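Local coordinates for protein fluoroacetyl-CoA thioesterase (Streptomyces cattleya, PDB 3KUV) that hydrolyses fluoroacetyl-CoA to fluoroacetate and CoA, leaving acetyl-CoA untouched, and thereby makes its producer resistant to fluoroacetate, at residues L48-C53 / G116-A121. The protein carries 1 engineered substitution. Residues are numbered along the deposited sequence; the frame is centred on the assembly and turned at random.
Sequences LMEWAC and GTHERA
Arg-120 reaches from the strand to the helix and forms a salt bridge with Glu-50, its NH1 donating to OE1 at 2.9 Å. The bond is nearly straight, with an N-H...O angle of 171°, lies in the guanidinium plane and uses the anti lone pair of OE1. One water closes a ring beside it, donating to Glu-50 OE1 at 2.8 Å and accepting from Arg-120 NH2. OE1 is thus gripped twice, while Arg-120 NE hydrogen-bonds to Ser-67 OG, so bonds at NE, NH1 and NH2 fix the guanidinium's orientation. A bend at chi3 turns the guanidinium toward Glu-50, whose carbonyl O lies over one guanidinium face. Glu-50 is an active-site residue and Arg-120 binds substrate; the pairing probably keeps the carboxylate ionised and limits its rotation, with a bound acetate close by.

His-118, its ring thrown anti to the backbone N, stands beside this pair. Its CE1 meets Glu-50 CG at 3.7 Å, the carboxylate and ring planes lying 61° apart. Cys-53 SG makes an edge contact near the ring plane, 3.8 Å from His-118 ND1, a buried nitrogen without a hydrogen-bonding partner in the model. Cys-53 CB packs on Arg-120 CD at 3.8 Å, so the cysteine fills the angle between the two strand side chains.

The axes of segments 48-53 and 116-121 pass 9.9 Å apart at -58°; 48-53 is part of the central helix 42-57, which the antiparallel sheet wraps in the hot-dog fold. Strand 112-124 runs between 99-107 and 65-75; Met-49 touches both flanking strands and Cys-53 rests on Trp-102. On the helix flank, Trp-51 hydrogen-bonds to Glu-32 of the second subunit, and Glu-50 packs on that subunit's Ser-42, the engineered active-site position.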
# COMPACT_ATOMS: atom_id res chain seq x y z
N LEU B 48 1.10 5.44 -4.64
CA LEU B 48 1.07 6.82 -5.13
C LEU B 48 1.82 7.74 -4.18
O LEU B 48 2.49 8.69 -4.66
CB LEU B 48 -0.42 7.28 -5.20
CG LEU B 48 -0.63 8.67 -5.89
CD1 LEU B 48 -0.31 8.58 -7.42
CD2 LEU B 48 -2.10 9.05 -5.70
N MET B 49 1.68 7.49 -2.88
CA MET B 49 2.49 8.30 -1.90
C MET B 49 3.99 8.04 -2.10
O MET B 49 4.81 8.96 -2.10
CB MET B 49 2.08 7.86 -0.47
CG MET B 49 0.71 8.45 -0.22
SD MET B 49 0.07 7.88 1.39
CE MET B 49 -1.23 9.17 1.73
N GLU B 50 4.38 6.79 -2.33
CA GLU B 50 5.77 6.50 -2.65
C GLU B 50 6.19 7.28 -3.89
O GLU B 50 7.27 7.85 -3.92
CB GLU B 50 6.04 4.99 -2.91
CG GLU B 50 5.82 4.15 -1.65
CD GLU B 50 6.52 2.80 -1.85
OE1 GLU B 50 7.78 2.69 -1.93
OE2 GLU B 50 5.81 1.73 -1.93
N TRP B 51 5.38 7.20 -4.94
CA TRP B 51 5.71 7.87 -6.20
C TRP B 51 5.94 9.36 -5.98
O TRP B 51 6.91 9.92 -6.55
CB TRP B 51 4.55 7.58 -7.16
CG TRP B 51 4.77 7.97 -8.65
CD1 TRP B 51 5.88 8.62 -9.21
CD2 TRP B 51 3.77 7.88 -9.66
NE1 TRP B 51 5.61 8.86 -10.59
CE2 TRP B 51 4.31 8.46 -10.87
CE3 TRP B 51 2.43 7.41 -9.67
CZ2 TRP B 51 3.56 8.54 -12.05
CZ3 TRP B 51 1.66 7.51 -10.86
CH2 TRP B 51 2.28 8.07 -12.04
N ALA B 52 5.05 10.03 -5.27
CA ALA B 52 5.26 11.44 -4.95
C ALA B 52 6.62 11.65 -4.32
O ALA B 52 7.31 12.59 -4.72
CB ALA B 52 4.16 11.94 -4.02
N CYS B 53 6.97 10.88 -3.27
CA CYS B 53 8.26 11.08 -2.59
C CYS B 53 9.44 10.76 -3.51
O CYS B 53 10.45 11.50 -3.46
CB CYS B 53 8.31 10.29 -1.28
SG CYS B 53 7.05 10.73 -0.11
N GLY B 116 -0.32 10.73 7.05
CA GLY B 116 0.53 10.05 7.96
C GLY B 116 1.97 10.25 7.53
O GLY B 116 2.35 11.37 7.17
N THR B 117 2.77 9.22 7.74
CA THR B 117 4.21 9.30 7.57
C THR B 117 4.72 8.21 6.62
O THR B 117 4.08 7.17 6.44
CB THR B 117 4.97 9.18 8.91
OG1 THR B 117 4.51 7.99 9.62
CG2 THR B 117 4.73 10.43 9.84
N HIS B 118 5.89 8.44 6.04
CA HIS B 118 6.52 7.47 5.09
C HIS B 118 8.02 7.66 5.22
O HIS B 118 8.53 8.83 5.28
CB HIS B 118 6.12 7.83 3.66
CG HIS B 118 6.73 6.89 2.64
ND1 HIS B 118 7.34 7.26 1.45
CD2 HIS B 118 6.82 5.54 2.71
CE1 HIS B 118 7.73 6.17 0.80
NE2 HIS B 118 7.43 5.13 1.54
N GLU B 119 8.76 6.57 5.22
CA GLU B 119 10.26 6.64 5.22
C GLU B 119 10.78 5.85 4.05
O GLU B 119 10.16 4.85 3.63
CB GLU B 119 10.80 6.02 6.49
CG GLU B 119 10.49 6.91 7.77
CD GLU B 119 9.07 6.81 8.24
OE1 GLU B 119 8.56 5.69 8.24
OE2 GLU B 119 8.46 7.79 8.70
N ARG B 120 11.92 6.33 3.54
CA ARG B 120 12.61 5.72 2.41
C ARG B 120 14.09 5.57 2.67
O ARG B 120 14.64 6.26 3.50
CB ARG B 120 12.46 6.60 1.17
CG ARG B 120 10.93 6.80 0.80
CD ARG B 120 10.73 7.38 -0.59
NE ARG B 120 11.15 6.49 -1.67
CZ ARG B 120 10.52 5.38 -2.03
NH1 ARG B 120 9.31 5.12 -1.47
NH2 ARG B 120 11.01 4.51 -2.93
N ALA B 121 14.75 4.67 1.94
CA ALA B 121 16.17 4.48 2.01
C ALA B 121 16.78 4.56 0.59
O ALA B 121 16.29 3.87 -0.33
CB ALA B 121 16.53 3.11 2.60
O HOH W 1 9.52 2.38 -4.11